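Homoserine dehydrogenase (Thermoplasma acidophilum, PDB 3ING) probably catalyses the NADPH-linked reduction of aspartate semialdehyde to homoserine, a step on the route to threonine and methionine. Local coordinates at residues V37-G49 with G65-L78. Numbering follows the deposited sequence.
Sequences VVGVSDSRSYASG and GRISDRAFSGPEDL. With NDP (NADPH dihydro-nicotinamide-adenine-dinucleotide phosphate), chain C.
Residues 65-78 wrap round the hairpin 37-49, their backbones bridged once, at the antiparallel non-hydrogen-bonded pair Ser45-Ala71, flanked by Phe72 N to Arg44 O (2.9 Å) and Tyr46 N to Arg70 O (3.0 Å). Asp42 organises the hairpin's turn: OD1 accepts from Arg44 N (an Asx turn) and from Ser45 N (the wider Asx motif), while OD2 takes Ile67 N from above the carboxylate plane (3.0 Å) and forms a salt bridge with Lys61 of helix 54-64. With an alanine here, the turn amides and Ile67 N would probably lose their carboxylate acceptor and Lys61 its salt-bridge mate. Ser45 OG donates to Asp42 OD1 while accepting from Ser68 N (3.0 Å, 154°), as a short hydroxyl can. In this Rossmann-type domain the turn follows strand 34-41, and Ser43 binds the NADPH 2'-phosphate through N and OG, OG lying 2.6 Å from O1X. Phe72, its CG anti to the backbone N (chi1 -177°), lays one ring face on Ser41 CB, 3.9 Å from the ring centroid, with Gly74 N over the other. Broad Tyr46 takes Asp77 CB over a face and Leu78 CD2 obliquely, 3.6 Å from its CD2. On the hairpin face carrying Val40 and Ala47, branched Ile67 sets its CG2 4.0 Å from Val40 CG1.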
ATOM      1  N   VAL A  37       0.851 -27.001   2.007  1.00 25.80           N
ATOM      2  CA  VAL A  37       1.833 -27.208   0.951  1.00 25.47           C
ATOM      3  C   VAL A  37       1.713 -28.658   0.545  1.00 24.86           C
ATOM      4  O   VAL A  37       1.946 -29.544   1.344  1.00 25.39           O
ATOM      5  CB  VAL A  37       3.227 -26.855   1.438  1.00 24.40           C
ATOM      6  CG1 VAL A  37       4.297 -27.342   0.462  1.00 25.86           C
ATOM      7  CG2 VAL A  37       3.314 -25.323   1.673  1.00 24.89           C
ATOM      8  N   VAL A  38       1.305 -28.897  -0.693  1.00 23.43           N
ATOM      9  CA  VAL A  38       1.104 -30.253  -1.194  1.00 22.96           C
ATOM     10  C   VAL A  38       2.137 -30.679  -2.230  1.00 21.61           C
ATOM     11  O   VAL A  38       2.114 -31.812  -2.718  1.00 23.10           O
ATOM     12  CB  VAL A  38      -0.333 -30.415  -1.776  1.00 24.27           C
ATOM     13  CG1 VAL A  38      -1.369 -30.037  -0.717  1.00 24.66           C
ATOM     14  CG2 VAL A  38      -0.493 -29.623  -3.057  1.00 24.12           C
ATOM     15  N   GLY A  39       3.068 -29.796  -2.562  1.00 21.98           N
ATOM     16  CA  GLY A  39       4.172 -30.150  -3.448  1.00 18.85           C
ATOM     17  C   GLY A  39       5.286 -29.149  -3.263  1.00 20.34           C
ATOM     18  O   GLY A  39       5.027 -27.967  -3.079  1.00 20.63           O
ATOM     19  N   VAL A  40       6.526 -29.606  -3.286  1.00 19.78           N
ATOM     20  CA  VAL A  40       7.663 -28.701  -3.100  1.00 21.39           C
ATOM     21  C   VAL A  40       8.882 -29.251  -3.795  1.00 23.35           C
ATOM     22  O   VAL A  40       9.129 -30.449  -3.724  1.00 23.09           O
ATOM     23  CB  VAL A  40       7.973 -28.436  -1.585  1.00 25.78           C
ATOM     24  CG1 VAL A  40       8.255 -29.720  -0.844  1.00 29.56           C
ATOM     25  CG2 VAL A  40       9.126 -27.465  -1.438  1.00 23.49           C
ATOM     26  N   SER A  41       9.633 -28.382  -4.474  1.00 21.72           N
ATOM     27  CA  SER A  41      10.902 -28.769  -5.123  1.00 22.03           C
ATOM     28  C   SER A  41      12.136 -27.831  -4.947  1.00 24.52           C
ATOM     29  O   SER A  41      12.016 -26.721  -4.565  1.00 21.92           O
ATOM     30  CB  SER A  41      10.695 -28.913  -6.638  1.00 18.89           C
ATOM     31  OG  SER A  41      10.207 -27.677  -7.203  1.00 22.41           O
ATOM     32  N   ASP A  42      13.335 -28.425  -5.201  1.00 25.66           N
ATOM     33  CA  ASP A  42      14.538 -27.723  -5.486  1.00 24.59           C
ATOM     34  C   ASP A  42      15.025 -28.316  -6.831  1.00 25.04           C
ATOM     35  O   ASP A  42      14.268 -28.991  -7.508  1.00 23.62           O
ATOM     36  CB  ASP A  42      15.572 -27.820  -4.360  1.00 22.24           C
ATOM     37  CG  ASP A  42      16.026 -29.239  -4.055  1.00 24.26           C
ATOM     38  OD1 ASP A  42      16.026 -30.135  -4.935  1.00 22.42           O
ATOM     39  OD2 ASP A  42      16.478 -29.420  -2.913  1.00 22.40           O
ATOM     40  N   SER A  43      16.252 -28.035  -7.236  1.00 24.85           N
ATOM     41  CA  SER A  43      16.674 -28.422  -8.582  1.00 23.89           C
ATOM     42  C   SER A  43      16.822 -29.918  -8.734  1.00 28.03           C
ATOM     43  O   SER A  43      16.727 -30.431  -9.850  1.00 27.52           O
ATOM     44  CB  SER A  43      17.996 -27.749  -8.951  1.00 24.03           C
ATOM     45  OG  SER A  43      19.018 -28.136  -8.051  1.00 26.97           O
ATOM     46  N   ARG A  44      17.049 -30.616  -7.627  1.00 25.98           N
ATOM     47  CA  ARG A  44      17.320 -32.053  -7.681  1.00 29.57           C
ATOM     48  C   ARG A  44      16.281 -32.983  -7.092  1.00 27.84           C
ATOM     49  O   ARG A  44      16.250 -34.143  -7.462  1.00 25.46           O
ATOM     50  CB  ARG A  44      18.607 -32.317  -6.918  1.00 31.77           C
ATOM     51  CG  ARG A  44      19.831 -31.675  -7.524  1.00 34.12           C
ATOM     52  CD  ARG A  44      21.052 -31.988  -6.671  1.00 48.26           C
ATOM     53  NE  ARG A  44      21.085 -31.200  -5.434  1.00 52.68           N
ATOM     54  CZ  ARG A  44      21.873 -31.452  -4.382  1.00 55.34           C
ATOM     55  NH1 ARG A  44      22.728 -32.474  -4.378  1.00 56.15           N
ATOM     56  NH2 ARG A  44      21.811 -30.664  -3.317  1.00 58.92           N
ATOM     57  N   SER A  45      15.468 -32.503  -6.149  1.00 26.49           N
ATOM     58  CA  SER A  45      14.526 -33.370  -5.395  1.00 23.08           C
ATOM     59  C   SER A  45      13.150 -32.724  -5.195  1.00 26.55           C
ATOM     60  O   SER A  45      12.928 -31.527  -5.483  1.00 26.34           O
ATOM     61  CB  SER A  45      15.106 -33.717  -4.009  1.00 23.81           C
ATOM     62  OG  SER A  45      15.294 -32.555  -3.194  1.00 24.25           O
ATOM     63  N   TYR A  46      12.200 -33.532  -4.745  1.00 23.37           N
ATOM     64  CA  TYR A  46      10.873 -33.002  -4.443  1.00 24.84           C
ATOM     65  C   TYR A  46      10.156 -33.846  -3.414  1.00 24.27           C
ATOM     66  O   TYR A  46      10.572 -34.984  -3.101  1.00 20.20           O
ATOM     67  CB  TYR A  46      10.016 -32.890  -5.713  1.00 24.04           C
ATOM     68  CG  TYR A  46       9.450 -34.205  -6.197  1.00 23.54           C
ATOM     69  CD1 TYR A  46      10.233 -35.080  -6.929  1.00 21.36           C
ATOM     70  CD2 TYR A  46       8.123 -34.543  -5.975  1.00 22.47           C
ATOM     71  CE1 TYR A  46       9.752 -36.271  -7.379  1.00 29.35           C
ATOM     72  CE2 TYR A  46       7.608 -35.749  -6.450  1.00 29.02           C
ATOM     73  CZ  TYR A  46       8.446 -36.613  -7.139  1.00 28.26           C
ATOM     74  OH  TYR A  46       8.007 -37.799  -7.640  1.00 29.50           O
ATOM     75  N   ALA A  47       9.094 -33.257  -2.877  1.00 24.89           N
ATOM     76  CA  ALA A  47       8.159 -33.933  -1.988  1.00 24.98           C
ATOM     77  C   ALA A  47       6.769 -33.609  -2.496  1.00 25.73           C
ATOM     78  O   ALA A  47       6.509 -32.489  -2.953  1.00 24.43           O
ATOM     79  CB  ALA A  47       8.305 -33.435  -0.548  1.00 23.44           C
ATOM     80  N   SER A  48       5.871 -34.568  -2.389  1.00 24.14           N
ATOM     81  CA  SER A  48       4.497 -34.411  -2.870  1.00 27.23           C
ATOM     82  C   SER A  48       3.619 -35.233  -1.972  1.00 29.32           C
ATOM     83  O   SER A  48       4.041 -36.309  -1.552  1.00 29.89           O
ATOM     84  CB  SER A  48       4.387 -34.913  -4.312  1.00 28.55           C
ATOM     85  OG  SER A  48       3.048 -34.843  -4.795  1.00 35.10           O
ATOM     86  N   GLY A  49       2.426 -34.741  -1.650  1.00 29.40           N
ATOM     87  CA  GLY A  49       1.544 -35.466  -0.744  1.00 31.37           C
ATOM     88  C   GLY A  49       0.511 -34.572  -0.109  1.00 32.80           C
ATOM     89  O   GLY A  49       0.633 -33.365  -0.181  1.00 29.12           O
ATOM     90  N   GLY A  65      20.906 -29.795   2.402  1.00 22.28           N
ATOM     91  CA  GLY A  65      20.929 -29.078   1.131  1.00 22.86           C
ATOM     92  C   GLY A  65      19.945 -29.620   0.111  1.00 25.70           C
ATOM     93  O   GLY A  65      19.925 -29.155  -1.038  1.00 25.68           O
ATOM     94  N   ARG A  66      19.097 -30.575   0.512  1.00 26.54           N
ATOM     95  CA  ARG A  66      18.098 -31.151  -0.392  1.00 28.36           C
ATOM     96  C   ARG A  66      16.729 -31.260   0.265  1.00 29.20           C
ATOM     97  O   ARG A  66      16.610 -31.433   1.472  1.00 29.01           O
ATOM     98  CB  ARG A  66      18.493 -32.531  -0.852  1.00 32.08           C
ATOM     99  CG  ARG A  66      19.607 -32.533  -1.818  1.00 39.61           C
ATOM    100  CD  ARG A  66      19.943 -33.956  -2.228  1.00 59.03           C
ATOM    101  NE  ARG A  66      19.887 -34.917  -1.114  1.00 68.87           N
ATOM    102  CZ  ARG A  66      20.819 -35.075  -0.160  1.00 70.82           C
ATOM    103  NH1 ARG A  66      21.920 -34.315  -0.104  1.00 70.89           N
ATOM    104  NH2 ARG A  66      20.633 -35.996   0.773  1.00 59.65           N
ATOM    105  N   ILE A  67      15.694 -31.152  -0.555  1.00 28.46           N
ATOM    106  CA  ILE A  67      14.327 -31.250  -0.075  1.00 27.54           C
ATOM    107  C   ILE A  67      14.012 -32.655   0.334  1.00 29.89           C
ATOM    108  O   ILE A  67      13.319 -32.883   1.340  1.00 30.74           O
ATOM    109  CB  ILE A  67      13.328 -30.829  -1.166  1.00 27.18           C
ATOM    110  CG1 ILE A  67      13.414 -29.308  -1.321  1.00 22.54           C
ATOM    111  CG2 ILE A  67      11.880 -31.312  -0.823  1.00 19.34           C
ATOM    112  CD1 ILE A  67      12.876 -28.572  -0.114  1.00 18.44           C
ATOM    113  N   SER A  68      14.493 -33.592  -0.455  1.00 30.21           N
ATOM    114  CA  SER A  68      14.252 -34.992  -0.190  1.00 31.37           C
ATOM    115  C   SER A  68      15.268 -35.816  -0.926  1.00 35.53           C
ATOM    116  O   SER A  68      16.130 -35.283  -1.631  1.00 35.87           O
ATOM    117  CB  SER A  68      12.880 -35.393  -0.697  1.00 33.26           C
ATOM    118  OG  SER A  68      12.924 -35.704  -2.080  1.00 28.88           O
ATOM    119  N   ASP A  69      15.136 -37.130  -0.811  1.00 36.21           N
ATOM    120  CA  ASP A  69      16.030 -38.032  -1.495  1.00 40.04           C
ATOM    121  C   ASP A  69      15.268 -38.711  -2.610  1.00 38.30           C
ATOM    122  O   ASP A  69      15.498 -39.873  -2.901  1.00 38.16           O
ATOM    123  CB  ASP A  69      16.625 -39.028  -0.492  1.00 42.25           C
ATOM    124  CG  ASP A  69      17.525 -38.333   0.552  1.00 52.50           C
ATOM    125  OD1 ASP A  69      18.738 -38.165   0.249  1.00 56.42           O
ATOM    126  OD2 ASP A  69      17.013 -37.962   1.651  1.00 52.38           O
ATOM    127  N   ARG A  70      14.388 -37.935  -3.232  1.00 37.46           N
ATOM    128  CA  ARG A  70      13.483 -38.358  -4.302  1.00 37.38           C
ATOM    129  C   ARG A  70      13.627 -37.429  -5.535  1.00 38.14           C
ATOM    130  O   ARG A  70      13.137 -36.272  -5.548  1.00 34.77           O
ATOM    131  CB  ARG A  70      12.083 -38.306  -3.723  1.00 38.84           C
ATOM    132  CG  ARG A  70      10.934 -38.627  -4.613  1.00 41.56           C
ATOM    133  CD  ARG A  70       9.786 -38.962  -3.674  1.00 51.12           C
ATOM    134  NE  ARG A  70       8.460 -38.613  -4.171  1.00 56.74           N
ATOM    135  CZ  ARG A  70       7.707 -39.377  -4.954  1.00 57.58           C
ATOM    136  NH1 ARG A  70       8.148 -40.565  -5.391  1.00 60.74           N
ATOM    137  NH2 ARG A  70       6.502 -38.931  -5.317  1.00 60.28           N
ATOM    138  N   ALA A  71      14.322 -37.948  -6.553  1.00 36.70           N
ATOM    139  CA  ALA A  71      14.710 -37.203  -7.749  1.00 33.97           C
ATOM    140  C   ALA A  71      13.575 -36.477  -8.463  1.00 34.58           C
ATOM    141  O   ALA A  71      12.556 -37.058  -8.785  1.00 34.09           O
ATOM    142  CB  ALA A  71      15.429 -38.124  -8.728  1.00 31.85           C
ATOM    143  N   PHE A  72      13.822 -35.201  -8.761  1.00 35.93           N
ATOM    144  CA  PHE A  72      12.884 -34.328  -9.459  1.00 36.08           C
ATOM    145  C   PHE A  72      13.228 -34.195 -10.932  1.00 37.74           C
ATOM    146  O   PHE A  72      14.331 -33.788 -11.269  1.00 37.33           O
ATOM    147  CB  PHE A  72      12.952 -32.947  -8.817  1.00 35.66           C
ATOM    148  CG  PHE A  72      11.982 -31.936  -9.393  1.00 31.35           C
ATOM    149  CD1 PHE A  72      10.616 -32.111  -9.251  1.00 31.14           C
ATOM    150  CD2 PHE A  72      12.442 -30.798 -10.036  1.00 33.85           C
ATOM    151  CE1 PHE A  72       9.735 -31.183  -9.733  1.00 29.93           C
ATOM    152  CE2 PHE A  72      11.553 -29.857 -10.522  1.00 29.00           C
ATOM    153  CZ  PHE A  72      10.206 -30.054 -10.360  1.00 30.49           C
ATOM    154  N   SER A  73      12.283 -34.515 -11.814  1.00 38.59           N
ATOM    155  CA  SER A  73      12.515 -34.404 -13.265  1.00 39.10           C
ATOM    156  C   SER A  73      11.941 -33.134 -13.902  1.00 39.10           C
ATOM    157  O   SER A  73      12.438 -32.672 -14.919  1.00 43.76           O
ATOM    158  CB  SER A  73      11.933 -35.626 -13.963  1.00 39.99           C
ATOM    159  OG  SER A  73      12.561 -36.791 -13.467  1.00 47.86           O
ATOM    160  N   GLY A  74      10.883 -32.588 -13.319  1.00 36.35           N
ATOM    161  CA  GLY A  74      10.256 -31.380 -13.820  1.00 35.30           C
ATOM    162  C   GLY A  74       8.932 -31.194 -13.118  1.00 32.85           C
ATOM    163  O   GLY A  74       8.540 -32.039 -12.316  1.00 30.27           O
ATOM    164  N   PRO A  75       8.216 -30.111 -13.442  1.00 31.88           N
ATOM    165  CA  PRO A  75       6.921 -29.762 -12.850  1.00 32.96           C
ATOM    166  C   PRO A  75       5.896 -30.870 -12.886  1.00 34.42           C
ATOM    167  O   PRO A  75       5.046 -30.928 -12.012  1.00 38.08           O
ATOM    168  CB  PRO A  75       6.431 -28.614 -13.733  1.00 32.86           C
ATOM    169  CG  PRO A  75       7.640 -28.045 -14.303  1.00 31.56           C
ATOM    170  CD  PRO A  75       8.636 -29.120 -14.438  1.00 28.37           C
ATOM    171  N   GLU A  76       5.956 -31.717 -13.906  1.00 34.12           N
ATOM    172  CA  GLU A  76       5.039 -32.830 -14.033  1.00 34.61           C
ATOM    173  C   GLU A  76       5.033 -33.667 -12.757  1.00 34.81           C
ATOM    174  O   GLU A  76       3.991 -34.133 -12.342  1.00 32.76           O
ATOM    175  CB  GLU A  76       5.426 -33.693 -15.244  1.00 35.42           C
ATOM    176  N   ASP A  77       6.195 -33.832 -12.119  1.00 32.60           N
ATOM    177  CA  ASP A  77       6.282 -34.594 -10.857  1.00 30.89           C
ATOM    178  C   ASP A  77       5.379 -34.086  -9.734  1.00 31.00           C
ATOM    179  O   ASP A  77       5.111 -34.826  -8.777  1.00 27.76           O
ATOM    180  CB  ASP A  77       7.715 -34.576 -10.316  1.00 32.80           C
ATOM    181  CG  ASP A  77       8.693 -35.349 -11.183  1.00 36.33           C
ATOM    182  OD1 ASP A  77       8.240 -36.213 -11.951  1.00 42.91           O
ATOM    183  OD2 ASP A  77       9.915 -35.086 -11.079  1.00 40.31           O
ATOM    184  N   LEU A  78       4.949 -32.816  -9.824  1.00 30.09           N
ATOM    185  CA  LEU A  78       4.168 -32.182  -8.763  1.00 30.52           C
ATOM    186  C   LEU A  78       2.681 -32.098  -9.074  1.00 31.46           C
ATOM    187  O   LEU A  78       1.904 -31.705  -8.247  1.00 37.41           O
ATOM    188  CB  LEU A  78       4.736 -30.787  -8.494  1.00 29.29           C
ATOM    189  CG  LEU A  78       6.213 -30.770  -8.061  1.00 27.50           C
ATOM    190  CD1 LEU A  78       6.739 -29.362  -7.946  1.00 32.15           C
ATOM    191  CD2 LEU A  78       6.376 -31.512  -6.732  1.00 26.59           C
TER
HETATM  192  PA  NDP C 326      18.172 -19.359  -5.210  1.00 23.13           P
HETATM  193  O1A NDP C 326      18.656 -19.151  -3.832  1.00 20.48           O
HETATM  194  O2A NDP C 326      19.199 -19.660  -6.235  1.00 20.11           O
HETATM  195  O5B NDP C 326      17.099 -20.559  -5.249  1.00 21.40           O
HETATM  196  C5B NDP C 326      16.523 -21.101  -6.420  1.00 22.01           C
HETATM  197  C4B NDP C 326      15.758 -22.373  -6.090  1.00 22.11           C
HETATM  198  O4B NDP C 326      15.257 -22.988  -7.249  1.00 23.09           O
HETATM  199  C3B NDP C 326      16.664 -23.444  -5.467  1.00 20.62           C
HETATM  200  O3B NDP C 326      15.914 -24.333  -4.654  1.00 21.58           O
HETATM  201  C2B NDP C 326      17.188 -24.167  -6.661  1.00 19.44           C
HETATM  202  O2B NDP C 326      17.625 -25.472  -6.402  1.00 24.11           O
HETATM  203  C1B NDP C 326      15.929 -24.224  -7.483  1.00 18.91           C
HETATM  204  N9A NDP C 326      16.132 -24.381  -8.918  1.00 23.58           N
HETATM  205  C8A NDP C 326      17.146 -23.959  -9.732  1.00 26.33           C
HETATM  206  N7A NDP C 326      16.819 -24.307 -11.017  1.00 23.13           N
HETATM  207  C5A NDP C 326      15.629 -24.925 -10.998  1.00 26.50           C
HETATM  208  C6A NDP C 326      14.892 -25.474 -12.027  1.00 28.98           C
HETATM  209  N6A NDP C 326      15.171 -25.172 -13.292  1.00 41.16           N
HETATM  210  N1A NDP C 326      13.712 -26.023 -11.672  1.00 25.79           N
HETATM  211  C2A NDP C 326      13.266 -26.102 -10.368  1.00 29.38           C
HETATM  212  N3A NDP C 326      13.988 -25.552  -9.325  1.00 27.05           N
HETATM  213  C4A NDP C 326      15.167 -24.972  -9.693  1.00 22.86           C
HETATM  214  O3  NDP C 326      17.313 -18.085  -5.683  1.00 14.44           O
HETATM  215  PN  NDP C 326      16.560 -17.034  -4.728  1.00 19.47           P
HETATM  216  O1N NDP C 326      17.554 -16.048  -4.206  1.00 22.62           O
HETATM  217  O2N NDP C 326      15.723 -17.830  -3.778  1.00 19.22           O
HETATM  218  O5D NDP C 326      15.603 -16.229  -5.764  1.00 21.32           O
HETATM  219  C5D NDP C 326      14.513 -16.985  -6.290  1.00 22.36           C
HETATM  220  C4D NDP C 326      13.726 -16.111  -7.261  1.00 23.30           C
HETATM  221  O4D NDP C 326      13.245 -14.998  -6.541  1.00 22.88           O
HETATM  222  C3D NDP C 326      14.551 -15.545  -8.386  1.00 20.76           C
HETATM  223  O3D NDP C 326      13.896 -15.626  -9.658  1.00 18.82           O
HETATM  224  C2D NDP C 326      14.818 -14.112  -7.968  1.00 20.15           C
HETATM  225  O2D NDP C 326      15.023 -13.253  -9.057  1.00 20.22           O
HETATM  226  C1D NDP C 326      13.553 -13.785  -7.211  1.00 18.29           C
HETATM  227  N1N NDP C 326      13.693 -12.676  -6.284  1.00 18.16           N
HETATM  228  C2N NDP C 326      14.649 -12.733  -5.303  1.00 20.41           C
HETATM  229  C3N NDP C 326      14.956 -11.641  -4.506  1.00 24.90           C
HETATM  230  C7N NDP C 326      15.894 -11.821  -3.374  1.00 27.90           C
HETATM  231  O7N NDP C 326      15.627 -11.082  -2.243  1.00 34.74           O
HETATM  232  N7N NDP C 326      16.860 -12.730  -3.388  1.00 26.05           N
HETATM  233  C4N NDP C 326      14.021 -10.438  -4.437  1.00 25.56           C
HETATM  234  C5N NDP C 326      12.987 -10.495  -5.527  1.00 19.13           C
HETATM  235  C6N NDP C 326      12.854 -11.592  -6.374  1.00 17.90           C
HETATM  236  P2B NDP C 326      18.706 -25.835  -5.275  1.00 35.51           P
HETATM  237  O1X NDP C 326      18.948 -27.283  -5.606  1.00 36.04           O
HETATM  238  O2X NDP C 326      18.217 -25.482  -3.839  1.00 27.68           O
HETATM  239  O3X NDP C 326      19.882 -24.976  -5.616  1.00 20.80           O
HETATM  240  O   HOH W   1       2.645 -32.346  -5.426  1.00 38.14           O
HETATM  241  O   HOH W   2      19.230 -29.599  -4.237  1.00 36.89           O
HETATM  242  O   HOH W   3       7.115 -37.024  -1.506  1.00 38.61           O